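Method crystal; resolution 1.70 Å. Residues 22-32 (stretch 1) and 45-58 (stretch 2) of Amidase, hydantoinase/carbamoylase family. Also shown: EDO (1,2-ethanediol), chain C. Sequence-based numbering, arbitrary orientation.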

ATOM      1  N   ARG B  22      32.528 -28.198  -9.067  1.00 12.81           N
ATOM      2  CA  ARG B  22      33.697 -27.414  -8.674  1.00 11.25           C
ATOM      3  C   ARG B  22      33.803 -26.122  -9.474  1.00 10.11           C
ATOM      4  O   ARG B  22      34.181 -25.078  -8.926  1.00 13.32           O
ATOM      5  CB  ARG B  22      34.962 -28.261  -8.844  1.00 17.11           C
ATOM      6  N   SER B  23      33.472 -26.156 -10.770  1.00  9.47           N
ATOM      7  CA  SER B  23      33.547 -24.911 -11.539  1.00 12.01           C
ATOM      8  C   SER B  23      32.519 -23.905 -11.039  1.00 10.17           C
ATOM      9  O   SER B  23      32.782 -22.698 -10.991  1.00  9.41           O
ATOM     10  CB  SER B  23      33.360 -25.181 -13.041  1.00 11.02           C
ATOM     11  OG  SER B  23      32.019 -25.513 -13.370  1.00 15.91           O
ATOM     12  N   LEU B  24      31.350 -24.394 -10.644  1.00  8.77           N
ATOM     13  CA  LEU B  24      30.347 -23.520 -10.051  1.00  8.68           C
ATOM     14  C   LEU B  24      30.825 -22.945  -8.727  1.00  9.33           C
ATOM     15  O   LEU B  24      30.597 -21.769  -8.435  1.00 12.50           O
ATOM     16  CB  LEU B  24      29.056 -24.308  -9.849  1.00  8.63           C
ATOM     17  CG  LEU B  24      28.304 -24.437 -11.179  1.00 10.59           C
ATOM     18  CD1 LEU B  24      27.325 -25.588 -11.105  1.00 14.87           C
ATOM     19  CD2 LEU B  24      27.596 -23.104 -11.484  1.00 11.88           C
ATOM     20  N   ALA B  25      31.439 -23.778  -7.895  1.00  9.81           N
ATOM     21  CA  ALA B  25      31.947 -23.283  -6.627  1.00 13.47           C
ATOM     22  C   ALA B  25      33.018 -22.228  -6.853  1.00 13.69           C
ATOM     23  O   ALA B  25      33.048 -21.207  -6.157  1.00 14.81           O
ATOM     24  CB  ALA B  25      32.504 -24.440  -5.803  1.00 14.78           C
ATOM     25  N   ASP B  26      33.915 -22.469  -7.818  1.00 13.30           N
ATOM     26  CA  ASP B  26      34.985 -21.522  -8.102  1.00 12.90           C
ATOM     27  C   ASP B  26      34.435 -20.213  -8.654  1.00 10.42           C
ATOM     28  O   ASP B  26      34.892 -19.134  -8.251  1.00 11.84           O
ATOM     29  CB  ASP B  26      35.992 -22.124  -9.092  1.00 11.99           C
ATOM     30  CG  ASP B  26      36.896 -23.182  -8.449  1.00 18.42           C
ATOM     31  OD1 ASP B  26      37.087 -23.175  -7.215  1.00 25.67           O
ATOM     32  OD2 ASP B  26      37.441 -24.013  -9.198  1.00 22.93           O
ATOM     33  N   MET B  27      33.443 -20.284  -9.554  1.00  9.80           N
ATOM     34  CA  MET B  27      32.902 -19.051 -10.123  1.00 11.27           C
ATOM     35  C   MET B  27      32.127 -18.274  -9.067  1.00 12.64           C
ATOM     36  O   MET B  27      32.187 -17.038  -9.028  1.00 13.14           O
ATOM     37  CB  MET B  27      32.024 -19.361 -11.338  1.00 11.68           C
ATOM     38  CG  MET B  27      31.472 -18.131 -12.058  1.00 10.77           C
ATOM     39  SD  MET B  27      32.746 -17.031 -12.738  1.00 11.94           S
ATOM     40  CE  MET B  27      33.275 -17.979 -14.192  1.00 11.61           C
ATOM     41  N   ALA B  28      31.449 -18.977  -8.158  1.00 10.26           N
ATOM     42  CA  ALA B  28      30.718 -18.281  -7.110  1.00 10.65           C
ATOM     43  C   ALA B  28      31.625 -17.521  -6.148  1.00 14.45           C
ATOM     44  O   ALA B  28      31.134 -16.661  -5.406  1.00 13.71           O
ATOM     45  CB  ALA B  28      29.842 -19.270  -6.353  1.00 13.68           C
ATOM     46  N   ARG B  29      32.937 -17.807  -6.130  1.00 11.72           N
ATOM     47  CA  ARG B  29      33.840 -16.990  -5.322  1.00 12.62           C
ATOM     48  C   ARG B  29      33.960 -15.575  -5.854  1.00 12.72           C
ATOM     49  O   ARG B  29      34.295 -14.663  -5.092  1.00 17.71           O
ATOM     50  CB  ARG B  29      35.253 -17.575  -5.289  1.00 12.97           C
ATOM     51  CG  ARG B  29      35.398 -19.014  -4.861  1.00 15.27           C
ATOM     52  CD  ARG B  29      34.915 -19.261  -3.496  1.00 19.24           C
ATOM     53  NE  ARG B  29      35.412 -20.561  -3.055  1.00 26.52           N
ATOM     54  CZ  ARG B  29      35.259 -21.026  -1.821  1.00 28.56           C
ATOM     55  NH1 ARG B  29      34.619 -20.288  -0.917  1.00 24.14           N
ATOM     56  NH2 ARG B  29      35.746 -22.221  -1.496  1.00 28.49           N
ATOM     57  N   ILE B  30      33.764 -15.396  -7.158  1.00 12.96           N
ATOM     58  CA  ILE B  30      34.065 -14.133  -7.838  1.00 14.60           C
ATOM     59  C   ILE B  30      32.870 -13.220  -7.598  1.00 16.09           C
ATOM     60  O   ILE B  30      31.797 -13.448  -8.148  1.00 14.10           O
ATOM     61  CB  ILE B  30      34.310 -14.342  -9.340  1.00 11.35           C
ATOM     62  CG1 ILE B  30      35.357 -15.442  -9.563  1.00 12.71           C
ATOM     63  CG2 ILE B  30      34.757 -13.019 -10.025  1.00 13.40           C
ATOM     64  CD1 ILE B  30      36.680 -15.147  -8.903  1.00 16.57           C
ATOM     65  N   GLY B  31      33.037 -12.217  -6.754  1.00 17.96           N
ATOM     66  CA  GLY B  31      31.908 -11.413  -6.364  1.00 17.62           C
ATOM     67  C   GLY B  31      31.121 -11.930  -5.181  1.00 16.82           C
ATOM     68  O   GLY B  31      30.059 -11.376  -4.892  1.00 15.54           O
ATOM     69  N   ALA B  32      31.606 -12.963  -4.479  1.00 16.30           N
ATOM     70  CA  ALA B  32      30.892 -13.482  -3.311  1.00 15.12           C
ATOM     71  C   ALA B  32      30.505 -12.352  -2.369  1.00 16.71           C
ATOM     72  O   ALA B  32      31.322 -11.481  -2.063  1.00 17.46           O
ATOM     73  CB  ALA B  32      31.755 -14.505  -2.548  1.00 14.64           C
ATOM     74  N   ASP B  45      33.998  -4.431 -12.456  1.00 17.56           N
ATOM     75  CA  ASP B  45      35.235  -5.196 -12.286  1.00 20.78           C
ATOM     76  C   ASP B  45      34.958  -6.665 -11.964  1.00 18.36           C
ATOM     77  O   ASP B  45      35.594  -7.558 -12.533  1.00 14.39           O
ATOM     78  CB  ASP B  45      36.107  -4.579 -11.194  1.00 16.47           C
ATOM     79  CG  ASP B  45      36.807  -3.303 -11.633  1.00 24.26           C
ATOM     80  OD1 ASP B  45      36.881  -3.021 -12.847  1.00 26.94           O
ATOM     81  OD2 ASP B  45      37.311  -2.577 -10.750  1.00 29.30           O
ATOM     82  N   ASP B  46      33.999  -6.948 -11.067  1.00 18.08           N
ATOM     83  CA  ASP B  46      33.727  -8.352 -10.748  1.00 13.33           C
ATOM     84  C   ASP B  46      33.071  -9.099 -11.899  1.00 13.04           C
ATOM     85  O   ASP B  46      33.338 -10.295 -12.076  1.00 12.95           O
ATOM     86  CB  ASP B  46      32.885  -8.467  -9.471  1.00 15.95           C
ATOM     87  CG  ASP B  46      33.737  -8.330  -8.223  1.00 25.78           C
ATOM     88  OD1 ASP B  46      34.936  -8.725  -8.285  1.00 20.55           O
ATOM     89  OD2 ASP B  46      33.232  -7.825  -7.190  1.00 24.70           O
ATOM     90  N   ASP B  47      32.232  -8.432 -12.713  1.00 15.50           N
ATOM     91  CA  ASP B  47      31.774  -9.074 -13.951  1.00 14.86           C
ATOM     92  C   ASP B  47      32.953  -9.394 -14.865  1.00 10.70           C
ATOM     93  O   ASP B  47      33.060 -10.509 -15.387  1.00 10.10           O
ATOM     94  CB  ASP B  47      30.753  -8.181 -14.670  1.00 12.53           C
ATOM     95  CG  ASP B  47      30.032  -8.890 -15.835  1.00 14.19           C
ATOM     96  OD1 ASP B  47      29.673 -10.088 -15.729  1.00 14.69           O
ATOM     97  OD2 ASP B  47      29.786  -8.208 -16.879  1.00 13.80           O
ATOM     98  N   ARG B  48      33.891  -8.447 -15.023  1.00 12.93           N
ATOM     99  CA  ARG B  48      35.058  -8.721 -15.851  1.00 11.39           C
ATOM    100  C   ARG B  48      35.862  -9.897 -15.301  1.00 11.31           C
ATOM    101  O   ARG B  48      36.363 -10.727 -16.071  1.00 12.75           O
ATOM    102  CB  ARG B  48      35.914  -7.452 -15.958  1.00 14.62           C
ATOM    103  CG  ARG B  48      37.165  -7.588 -16.797  1.00 18.34           C
ATOM    104  CD  ARG B  48      38.385  -7.712 -15.926  1.00 19.34           C
ATOM    105  NE  ARG B  48      38.541  -6.578 -15.005  1.00 20.90           N
ATOM    106  CZ  ARG B  48      39.336  -6.595 -13.945  1.00 22.55           C
ATOM    107  NH1 ARG B  48      40.057  -7.672 -13.677  1.00 22.86           N
ATOM    108  NH2 ARG B  48      39.417  -5.539 -13.149  1.00 21.62           N
ATOM    109  N   ARG B  49      35.995  -9.998 -13.968  1.00 11.76           N
ATOM    110  CA  ARG B  49      36.762 -11.104 -13.395  1.00 12.25           C
ATOM    111  C   ARG B  49      36.087 -12.435 -13.673  1.00 12.85           C
ATOM    112  O   ARG B  49      36.765 -13.432 -13.942  1.00 17.06           O
ATOM    113  CB  ARG B  49      36.974 -10.902 -11.875  1.00 12.51           C
ATOM    114  CG  ARG B  49      37.882  -9.718 -11.551  1.00 13.57           C
ATOM    115  CD  ARG B  49      37.923  -9.334 -10.073  1.00 14.43           C
ATOM    116  NE  ARG B  49      38.745  -8.136  -9.931  1.00 15.50           N
ATOM    117  CZ  ARG B  49      38.343  -7.022  -9.341  1.00 19.90           C
ATOM    118  NH1 ARG B  49      37.124  -6.978  -8.798  1.00 22.29           N
ATOM    119  NH2 ARG B  49      39.154  -5.968  -9.284  1.00 18.59           N
ATOM    120  N   GLY B  50      34.750 -12.466 -13.641  1.00 10.39           N
ATOM    121  CA  GLY B  50      34.034 -13.700 -13.957  1.00 10.29           C
ATOM    122  C   GLY B  50      34.126 -14.055 -15.429  1.00 11.72           C
ATOM    123  O   GLY B  50      34.338 -15.219 -15.787  1.00 10.84           O
ATOM    124  N   ARG B  51      33.949 -13.061 -16.301  1.00 12.50           N
ATOM    125  CA  ARG B  51      34.134 -13.273 -17.736  1.00  9.50           C
ATOM    126  C   ARG B  51      35.524 -13.823 -18.021  1.00 15.78           C
ATOM    127  O   ARG B  51      35.682 -14.777 -18.795  1.00 12.62           O
ATOM    128  CB  ARG B  51      33.946 -11.948 -18.477  1.00 13.29           C
ATOM    129  CG  ARG B  51      32.538 -11.405 -18.521  1.00 10.97           C
ATOM    130  CD  ARG B  51      32.576  -9.867 -18.836  1.00 14.72           C
ATOM    131  NE  ARG B  51      31.268  -9.417 -19.300  1.00 14.57           N
ATOM    132  CZ  ARG B  51      30.921  -9.352 -20.588  1.00 18.70           C
ATOM    133  NH1 ARG B  51      31.800  -9.671 -21.534  1.00 14.27           N
ATOM    134  NH2 ARG B  51      29.698  -8.973 -20.929  1.00 14.66           N
ATOM    135  N   ASP B  52      36.547 -13.212 -17.402  1.00 13.35           N
ATOM    136  CA  ASP B  52      37.931 -13.594 -17.659  1.00 13.75           C
ATOM    137  C   ASP B  52      38.230 -15.003 -17.166  1.00 14.94           C
ATOM    138  O   ASP B  52      38.961 -15.748 -17.834  1.00 14.28           O
ATOM    139  CB  ASP B  52      38.882 -12.604 -16.989  1.00 15.30           C
ATOM    140  CG  ASP B  52      39.063 -11.320 -17.793  1.00 23.62           C
ATOM    141  OD1 ASP B  52      38.432 -11.188 -18.861  1.00 23.12           O
ATOM    142  OD2 ASP B  52      39.853 -10.445 -17.362  1.00 24.71           O
ATOM    143  N   LEU B  53      37.736 -15.357 -15.971  1.00 14.75           N
ATOM    144  CA  LEU B  53      37.869 -16.731 -15.477  1.00 12.04           C
ATOM    145  C   LEU B  53      37.245 -17.725 -16.449  1.00 11.40           C
ATOM    146  O   LEU B  53      37.888 -18.709 -16.837  1.00 12.75           O
ATOM    147  CB  LEU B  53      37.227 -16.859 -14.098  1.00 15.25           C
ATOM    148  CG  LEU B  53      37.325 -18.256 -13.475  1.00 13.56           C
ATOM    149  CD1 LEU B  53      38.800 -18.642 -13.373  1.00 12.33           C
ATOM    150  CD2 LEU B  53      36.653 -18.272 -12.068  1.00 13.82           C
ATOM    151  N   PHE B  54      35.980 -17.491 -16.843  1.00 11.66           N
ATOM    152  CA  PHE B  54      35.315 -18.332 -17.838  1.00 11.26           C
ATOM    153  C   PHE B  54      36.121 -18.423 -19.133  1.00 12.37           C
ATOM    154  O   PHE B  54      36.292 -19.515 -19.694  1.00 11.39           O
ATOM    155  CB  PHE B  54      33.921 -17.778 -18.119  1.00 12.19           C
ATOM    156  CG  PHE B  54      33.209 -18.464 -19.247  1.00 13.32           C
ATOM    157  CD1 PHE B  54      32.833 -19.787 -19.150  1.00 10.49           C
ATOM    158  CD2 PHE B  54      32.921 -17.758 -20.409  1.00 11.17           C
ATOM    159  CE1 PHE B  54      32.178 -20.417 -20.218  1.00  9.70           C
ATOM    160  CE2 PHE B  54      32.257 -18.375 -21.469  1.00 16.08           C
ATOM    161  CZ  PHE B  54      31.888 -19.709 -21.359  1.00 11.75           C
ATOM    162  N   ALA B  55      36.605 -17.282 -19.641  1.00 12.19           N
ATOM    163  CA  ALA B  55      37.320 -17.312 -20.918  1.00 11.60           C
ATOM    164  C   ALA B  55      38.571 -18.150 -20.794  1.00 15.28           C
ATOM    165  O   ALA B  55      38.916 -18.920 -21.695  1.00 11.47           O
ATOM    166  CB  ALA B  55      37.702 -15.892 -21.387  1.00  9.08           C
ATOM    167  N   GLN B  56      39.255 -18.022 -19.664  1.00 11.40           N
ATOM    168  CA  GLN B  56      40.471 -18.791 -19.450  1.00 16.17           C
ATOM    169  C   GLN B  56      40.175 -20.284 -19.480  1.00 14.98           C
ATOM    170  O   GLN B  56      40.877 -21.062 -20.139  1.00 12.62           O
ATOM    171  CB  GLN B  56      41.097 -18.394 -18.115  1.00 16.67           C
ATOM    172  CG  GLN B  56      42.254 -19.291 -17.740  1.00 21.92           C
ATOM    173  CD  GLN B  56      43.464 -19.041 -18.615  1.00 34.39           C
ATOM    174  OE1 GLN B  56      43.880 -17.891 -18.809  1.00 35.10           O
ATOM    175  NE2 GLN B  56      44.036 -20.115 -19.155  1.00 39.76           N
ATOM    176  N   TRP B  57      39.133 -20.705 -18.760  1.00 10.47           N
ATOM    177  CA  TRP B  57      38.726 -22.105 -18.781  1.00 10.16           C
ATOM    178  C   TRP B  57      38.424 -22.569 -20.200  1.00 14.34           C
ATOM    179  O   TRP B  57      38.811 -23.676 -20.596  1.00 11.87           O
ATOM    180  CB  TRP B  57      37.490 -22.294 -17.908  1.00 12.35           C
ATOM    181  CG  TRP B  57      37.795 -22.191 -16.453  1.00 13.88           C
ATOM    182  CD1 TRP B  57      39.000 -22.276 -15.874  1.00 14.99           C
ATOM    183  CD2 TRP B  57      36.833 -22.028 -15.401  1.00 12.10           C
ATOM    184  NE1 TRP B  57      38.875 -22.163 -14.489  1.00 14.31           N
ATOM    185  CE2 TRP B  57      37.545 -22.005 -14.186  1.00 13.23           C
ATOM    186  CE3 TRP B  57      35.442 -21.876 -15.377  1.00 11.06           C
ATOM    187  CZ2 TRP B  57      36.906 -21.852 -12.953  1.00 15.14           C
ATOM    188  CZ3 TRP B  57      34.807 -21.732 -14.153  1.00 13.71           C
ATOM    189  CH2 TRP B  57      35.550 -21.714 -12.957  1.00  8.95           C
ATOM    190  N   CYS B  58      37.733 -21.733 -20.978  1.00 12.27           N
ATOM    191  CA  CYS B  58      37.397 -22.120 -22.347  1.00 12.29           C
ATOM    192  C   CYS B  58      38.641 -22.313 -23.191  1.00  8.81           C
ATOM    193  O   CYS B  58      38.737 -23.284 -23.955  1.00 10.40           O
ATOM    194  CB  CYS B  58      36.504 -21.070 -22.996  1.00 10.20           C
ATOM    195  SG  CYS B  58      34.832 -21.063 -22.326  1.00 11.60           S
TER
HETATM  196  C1  EDO C 508      36.403 -10.973  -6.514  1.00 36.90           C
HETATM  197  O1  EDO C 508      36.788  -9.623  -6.222  1.00 45.32           O
HETATM  198  C2  EDO C 508      36.016 -11.684  -5.221  1.00 26.14           C
HETATM  199  O2  EDO C 508      34.980 -10.924  -4.605  1.00 29.64           O

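The helix of stretch 1 and the helix 45-58 pack in a roughly antiparallel way, with axes crossing at 151° and approaching to 10.9 Å. The stretches bury 434 Å² between them, both sides summed. No hydrogen bond links them directly; the contact is a matter of shape.

The main bump is Met27, which is buried. Its side chain fits as a knob into a hollow formed by Gly50, Leu53, Phe54 and Trp57. Its CB points sideways, but the flexible, apolar side chain, in the t, p, p rotamer, brings its methyl end into the hollow. Met27 CE lies 3.4 Å from Gly50 O and 4.0 Å from both Leu53 CD2 and Phe54 CB. Gly50 leaves room here: an ideal CB on it would lie 3.6 Å from Met27 SD.

Ile30 fills the next space along. Ile30 CG2 rests 3.6 Å from Arg49 CB and 3.7 Å from Gly50 N, while Ile30 CG1 meets Leu53 CD2 at 4.0 Å. Trp57 closes the other end. The edge of the ring meets Ser23 O and Asp26 CB, 3.5 and 3.9 Å from Trp57 CH2.

Further along stretch 1, a type II turn runs from Arg29 to Ala32. Gly31 suits its positive phi and sits against Asp46. Ethanediol bridges the two: Gly31 N donates a weak hydrogen bond to EDO O2 (3.2 Å), and EDO O1 donates to Asp46 OD1 (2.9 Å).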